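Side-chain contacts in StAR-related lipid transfer protein 5 (Homo sapiens, PDB 2R55), which may bind cholesterol or other sterols and take part in transporting sterols or other lipids within the cell, through its START domain: residues A[30-35]-A[141-146]; A[77-82]-A[146-151]. All coordinates share one frame; numbering follows the deposited sequence.

Interaction 1 (A[30-35]-A[141-146])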
loop_
_atom_site.group_PDB
_atom_site.type_symbol
_atom_site.label_atom_id
_atom_site.label_comp_id
_atom_site.label_asym_id
_atom_site.label_seq_id
_atom_site.Cartn_x
_atom_site.Cartn_y
_atom_site.Cartn_z
ATOM N N ALA A 30 -0.502 -2.016 -16.459
ATOM C CA ALA A 30 0.749 -2.720 -16.172
ATOM C C ALA A 30 0.972 -2.942 -14.676
ATOM O O ALA A 30 1.474 -3.984 -14.264
ATOM C CB ALA A 30 1.947 -1.968 -16.777
ATOM N N VAL A 31 0.590 -1.954 -13.875
ATOM C CA VAL A 31 0.835 -1.983 -12.433
ATOM C C VAL A 31 0.027 -3.094 -11.780
ATOM O O VAL A 31 0.594 -3.952 -11.093
ATOM C CB VAL A 31 0.535 -0.620 -11.782
ATOM C CG1 VAL A 31 0.460 -0.742 -10.264
ATOM C CG2 VAL A 31 1.578 0.390 -12.200
ATOM N N ALA A 32 -1.280 -3.076 -12.017
ATOM C CA ALA A 32 -2.174 -4.125 -11.567
ATOM C C ALA A 32 -1.767 -5.519 -12.082
ATOM O O ALA A 32 -1.830 -6.500 -11.330
ATOM C CB ALA A 32 -3.598 -3.801 -11.986
ATOM N N GLU A 33 -1.346 -5.611 -13.344
ATOM C CA GLU A 33 -0.827 -6.884 -13.888
ATOM C C GLU A 33 0.314 -7.446 -13.031
ATOM O O GLU A 33 0.299 -8.632 -12.692
ATOM C CB GLU A 33 -0.426 -6.761 -15.364
ATOM C CG GLU A 33 -1.582 -7.062 -16.321
ATOM C CD GLU A 33 -1.501 -6.293 -17.652
ATOM O OE1 GLU A 33 -0.375 -5.904 -18.084
ATOM O OE2 GLU A 33 -2.581 -6.077 -18.258
ATOM N N LYS A 34 1.265 -6.581 -12.648
ATOM C CA LYS A 34 2.368 -6.980 -11.774
ATOM C C LYS A 34 1.881 -7.377 -10.389
ATOM O O LYS A 34 2.329 -8.351 -9.798
ATOM C CB LYS A 34 3.401 -5.857 -11.670
ATOM C CG LYS A 34 4.367 -5.848 -12.843
ATOM C CD LYS A 34 5.090 -4.536 -12.899
ATOM C CE LYS A 34 6.042 -4.469 -14.066
ATOM N NZ LYS A 34 6.786 -3.199 -13.934
ATOM N N MET A 35 0.946 -6.598 -9.883
ATOM C CA MET A 35 0.338 -6.886 -8.621
ATOM C C MET A 35 -0.326 -8.253 -8.644
ATOM O O MET A 35 -0.126 -9.060 -7.745
ATOM C CB MET A 35 -0.628 -5.773 -8.282
ATOM C CG MET A 35 0.071 -4.591 -7.646
ATOM S SD MET A 35 0.448 -4.918 -5.916
ATOM C CE MET A 35 -1.186 -4.899 -5.203
ATOM N N LYS A 141 -9.103 -1.644 -9.429
ATOM C CA LYS A 141 -9.567 -2.610 -10.406
ATOM C C LYS A 141 -10.274 -3.709 -9.649
ATOM O O LYS A 141 -9.815 -4.116 -8.579
ATOM C CB LYS A 141 -8.396 -3.187 -11.197
ATOM C CG LYS A 141 -8.784 -3.960 -12.472
ATOM C CD LYS A 141 -7.535 -4.443 -13.214
ATOM C CE LYS A 141 -7.875 -5.320 -14.417
ATOM N NZ LYS A 141 -6.630 -5.903 -15.020
ATOM N N ARG A 142 -11.378 -4.188 -10.222
ATOM C CA ARG A 142 -12.258 -5.140 -9.565
ATOM C C ARG A 142 -12.242 -6.460 -10.317
ATOM O O ARG A 142 -12.300 -6.481 -11.549
ATOM C CB ARG A 142 -13.676 -4.570 -9.527
ATOM C CG ARG A 142 -13.663 -3.086 -9.215
ATOM C CD ARG A 142 -14.951 -2.373 -9.495
ATOM N NE ARG A 142 -15.103 -1.331 -8.489
ATOM C CZ ARG A 142 -15.805 -1.481 -7.368
ATOM N NH1 ARG A 142 -16.444 -2.624 -7.120
ATOM N NH2 ARG A 142 -15.872 -0.481 -6.499
ATOM N N TYR A 143 -12.169 -7.562 -9.576
ATOM C CA TYR A 143 -12.041 -8.881 -10.187
ATOM C C TYR A 143 -13.350 -9.684 -10.216
ATOM O O TYR A 143 -14.373 -9.284 -9.655
ATOM C CB TYR A 143 -10.856 -9.659 -9.583
ATOM C CG TYR A 143 -9.522 -9.038 -9.966
ATOM C CD1 TYR A 143 -8.826 -9.473 -11.092
ATOM C CD2 TYR A 143 -8.983 -7.975 -9.226
ATOM C CE1 TYR A 143 -7.625 -8.900 -11.461
ATOM C CE2 TYR A 143 -7.783 -7.381 -9.589
ATOM C CZ TYR A 143 -7.106 -7.849 -10.707
ATOM O OH TYR A 143 -5.917 -7.261 -11.070
ATOM N N GLU A 144 -13.306 -10.817 -10.891
ATOM C CA GLU A 144 -14.511 -11.588 -11.160
ATOM C C GLU A 144 -15.037 -12.298 -9.921
ATOM O O GLU A 144 -16.232 -12.575 -9.832
ATOM C CB GLU A 144 -14.235 -12.598 -12.265
ATOM C CG GLU A 144 -13.831 -11.967 -13.594
ATOM C CD GLU A 144 -15.034 -11.557 -14.424
ATOM O OE1 GLU A 144 -15.375 -12.296 -15.380
ATOM O OE2 GLU A 144 -15.646 -10.508 -14.109
ATOM N N ASP A 145 -14.142 -12.578 -8.971
ATOM C CA ASP A 145 -14.514 -13.298 -7.760
ATOM C C ASP A 145 -15.157 -12.378 -6.725
ATOM O O ASP A 145 -15.761 -12.850 -5.757
ATOM C CB ASP A 145 -13.305 -14.029 -7.169
ATOM C CG ASP A 145 -12.226 -13.080 -6.669
ATOM O OD1 ASP A 145 -11.446 -12.539 -7.488
ATOM O OD2 ASP A 145 -12.138 -12.895 -5.438
ATOM N N GLY A 146 -15.027 -11.069 -6.953
ATOM C CA GLY A 146 -15.499 -10.055 -6.025
ATOM C C GLY A 146 -14.349 -9.224 -5.481
ATOM O O GLY A 146 -14.547 -8.097 -5.010
#

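Interaction 2 (A[77-82]-A[146-151])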
loop_
_atom_site.group_PDB
_atom_site.type_symbol
_atom_site.label_atom_id
_atom_site.label_comp_id
_atom_site.label_asym_id
_atom_site.label_seq_id
_atom_site.Cartn_x
_atom_site.Cartn_y
_atom_site.Cartn_z
ATOM N N GLY A 77 -14.201 -8.396 8.964
ATOM C CA GLY A 77 -15.162 -7.392 8.515
ATOM C C GLY A 77 -15.742 -7.686 7.138
ATOM O O GLY A 77 -15.177 -8.471 6.364
ATOM N N THR A 78 -16.883 -7.056 6.840
ATOM C CA THR A 78 -17.502 -7.148 5.517
ATOM C C THR A 78 -16.549 -6.556 4.494
ATOM O O THR A 78 -15.814 -5.628 4.803
ATOM C CB THR A 78 -18.837 -6.371 5.435
ATOM O OG1 THR A 78 -18.568 -4.968 5.312
ATOM C CG2 THR A 78 -19.701 -6.627 6.660
ATOM N N LEU A 79 -16.589 -7.091 3.280
ATOM C CA LEU A 79 -15.675 -6.728 2.192
ATOM C C LEU A 79 -15.632 -5.231 1.886
ATOM O O LEU A 79 -14.586 -4.702 1.540
ATOM C CB LEU A 79 -16.027 -7.528 0.929
ATOM C CG LEU A 79 -15.480 -7.167 -0.455
ATOM C CD1 LEU A 79 -14.002 -7.584 -0.662
ATOM C CD2 LEU A 79 -16.346 -7.803 -1.506
ATOM N N GLU A 80 -16.761 -4.544 2.014
ATOM C CA GLU A 80 -16.790 -3.117 1.678
ATOM C C GLU A 80 -16.486 -2.181 2.852
ATOM O O GLU A 80 -16.239 -0.986 2.653
ATOM C CB GLU A 80 -18.090 -2.754 0.961
ATOM C CG GLU A 80 -18.088 -3.228 -0.496
ATOM C CD GLU A 80 -19.476 -3.501 -1.021
ATOM O OE1 GLU A 80 -20.312 -2.572 -1.013
ATOM O OE2 GLU A 80 -19.733 -4.647 -1.442
ATOM N N GLU A 81 -16.486 -2.744 4.061
ATOM C CA GLU A 81 -15.929 -2.063 5.220
ATOM C C GLU A 81 -14.406 -2.028 5.141
ATOM O O GLU A 81 -13.794 -0.968 5.316
ATOM C CB GLU A 81 -16.382 -2.737 6.517
ATOM C CG GLU A 81 -17.615 -2.100 7.157
ATOM C CD GLU A 81 -18.229 -2.969 8.246
ATOM O OE1 GLU A 81 -17.751 -4.107 8.443
ATOM O OE2 GLU A 81 -19.202 -2.519 8.903
ATOM N N VAL A 82 -13.792 -3.179 4.846
ATOM C CA VAL A 82 -12.334 -3.246 4.771
ATOM C C VAL A 82 -11.848 -2.414 3.612
ATOM O O VAL A 82 -10.787 -1.813 3.695
ATOM C CB VAL A 82 -11.756 -4.689 4.666
ATOM C CG1 VAL A 82 -12.550 -5.664 5.506
ATOM C CG2 VAL A 82 -11.688 -5.151 3.231
ATOM N N GLY A 146 -15.027 -11.069 -6.953
ATOM C CA GLY A 146 -15.499 -10.055 -6.025
ATOM C C GLY A 146 -14.349 -9.224 -5.481
ATOM O O GLY A 146 -14.547 -8.097 -5.010
ATOM N N THR A 147 -13.147 -9.792 -5.543
ATOM C CA THR A 147 -11.941 -9.107 -5.126
ATOM C C THR A 147 -11.933 -7.677 -5.653
ATOM O O THR A 147 -12.221 -7.429 -6.828
ATOM C CB THR A 147 -10.664 -9.873 -5.578
ATOM O OG1 THR A 147 -10.615 -11.145 -4.925
ATOM C CG2 THR A 147 -9.410 -9.118 -5.214
ATOM N N ILE A 148 -11.649 -6.741 -4.749
ATOM C CA ILE A 148 -11.417 -5.355 -5.100
ATOM C C ILE A 148 -9.948 -5.123 -4.755
ATOM O O ILE A 148 -9.471 -5.586 -3.715
ATOM C CB ILE A 148 -12.350 -4.398 -4.311
ATOM C CG1 ILE A 148 -13.776 -4.963 -4.232
ATOM C CG2 ILE A 148 -12.390 -3.021 -4.968
ATOM C CD1 ILE A 148 -14.714 -4.233 -3.285
ATOM N N SER A 149 -9.218 -4.435 -5.630
ATOM C CA SER A 149 -7.792 -4.207 -5.396
ATOM C C SER A 149 -7.361 -2.759 -5.603
ATOM O O SER A 149 -8.021 -1.994 -6.325
ATOM C CB SER A 149 -6.943 -5.121 -6.279
ATOM O OG SER A 149 -6.691 -4.517 -7.535
ATOM N N SER A 150 -6.244 -2.392 -4.969
ATOM C CA SER A 150 -5.649 -1.098 -5.201
ATOM C C SER A 150 -4.256 -1.324 -5.717
ATOM O O SER A 150 -3.524 -2.194 -5.228
ATOM C CB SER A 150 -5.648 -0.229 -3.937
ATOM O OG SER A 150 -5.041 -0.884 -2.836
ATOM N N ASN A 151 -3.889 -0.525 -6.707
ATOM C CA ASN A 151 -2.672 -0.738 -7.463
ATOM C C ASN A 151 -2.027 0.612 -7.691
ATOM O O ASN A 151 -2.517 1.435 -8.461
ATOM C CB ASN A 151 -3.004 -1.413 -8.798
ATOM C CG ASN A 151 -3.803 -2.720 -8.627
ATOM O OD1 ASN A 151 -3.235 -3.793 -8.436
ATOM N ND2 ASN A 151 -5.113 -2.621 -8.709
#

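Interaction 1 (A[30-35]-A[141-146])
Ala32 turns its methyl from helix 21-40 toward Lys141, near the end of strand 132-142, and Tyr143, just beyond it, and these reach it in different ways. Lys141 comes alongside: CG is anti to the backbone N (chi1 -166°), and the chain runs extended from there, bringing CD to 4.2 Å from Ala32 CB. Beyond CD the stem runs on along the helix, and NZ forms a salt bridge with Glu29, about one turn before Ala32. Glu33 OE2, 5.2 Å from Lys141 NZ, is not in contact but probably adds to the negative field around it. Tyr143 instead comes end-on, its phenol oxygen leading. Its CG lies beside the backbone N (chi1 -68°), which sends the phenol back toward the helix, where OH stands 4.3 Å from Ala32 CB and 4.2 Å from Ala32 O. The latter distance is too long for a hydrogen bond. Lys141 CD and Tyr143 OH are themselves 3.9 Å apart, the lysine stem and the phenol converging on the small alanine. Tyr143 also starts the type I turn that ends at Gly146, between strands 132-142 and 148-154. The N-terminal helix of the START domain thus rests on one face of the curved sheet: Ala32 and Met35 also touch Asn151 of strand 148-154, and Val31 reaches Pro173 of strand 167-180.

Interaction 2 (A[77-82]-A[146-151])
Leu79 sets a methyl against a backbone carbonyl: its CD2 lies 3.9 Å from the O of Gly146, in the turn that leads into strand 148-154. The contact joins the first turn of helix 79-86 to the sheet of the helix-grip fold of START domains, and that turn opens with a capping box. Thr78 is the N-cap, and its OG1 accepts from Glu81 N at 3.3 Å with an N-H...O angle of 145°; the return bond, from Thr78 N to Glu81 OE1, is weak at 3.5 Å. Directly after the cap, Leu79 holds CG anti to its own N (chi1 166°), which carries the branched end out toward the strand. There Leu79 CG meets the terminal methyl CD1 of Ile148 at 4.1 Å, the leucine and isoleucine side chains meeting at a slant. Glu80, an exposed residue, adds only a marginal touch through CG, 4.5 Å from Ile148 CD1. Gly146 has a positive phi and presents only backbone to the leucine. Leu79 also packs on Cys178 of strand 167-180 and Thr188 of strand 188-197, so the helix start spans several strands. Ser149 and Asn151 belong to the other face of strand 148-154, toward helix 21-40; there Asn151 ND2 donates to Ser149 OG at 2.7 Å, with the hydroxyl oxygen 20° out of the amide plane.

Both contacts meet the same hairpin: segment 141-146 ends at Gly146, where segment 146-151 begins, and Lys141 O lies 3.0 Å from Ser149 N in a probable backbone hydrogen bond between the paired strands. Strand 148-154 links the two, facing helix 21-40 through Asn151 and helix 79-86 through Ile148. Both contacts are small and only partly buried: the buried member is Ala32 on the helix side in interaction 1 and Ile148 on the strand side in interaction 2, where Glu80 is exposed. Interaction 1 mixes an alanine methyl with a lysine stem and a phenol, the lysine's charge paired with Glu29 of helix 21-40; interaction 2 is mainly aliphatic, with a capping box beside it on the helix.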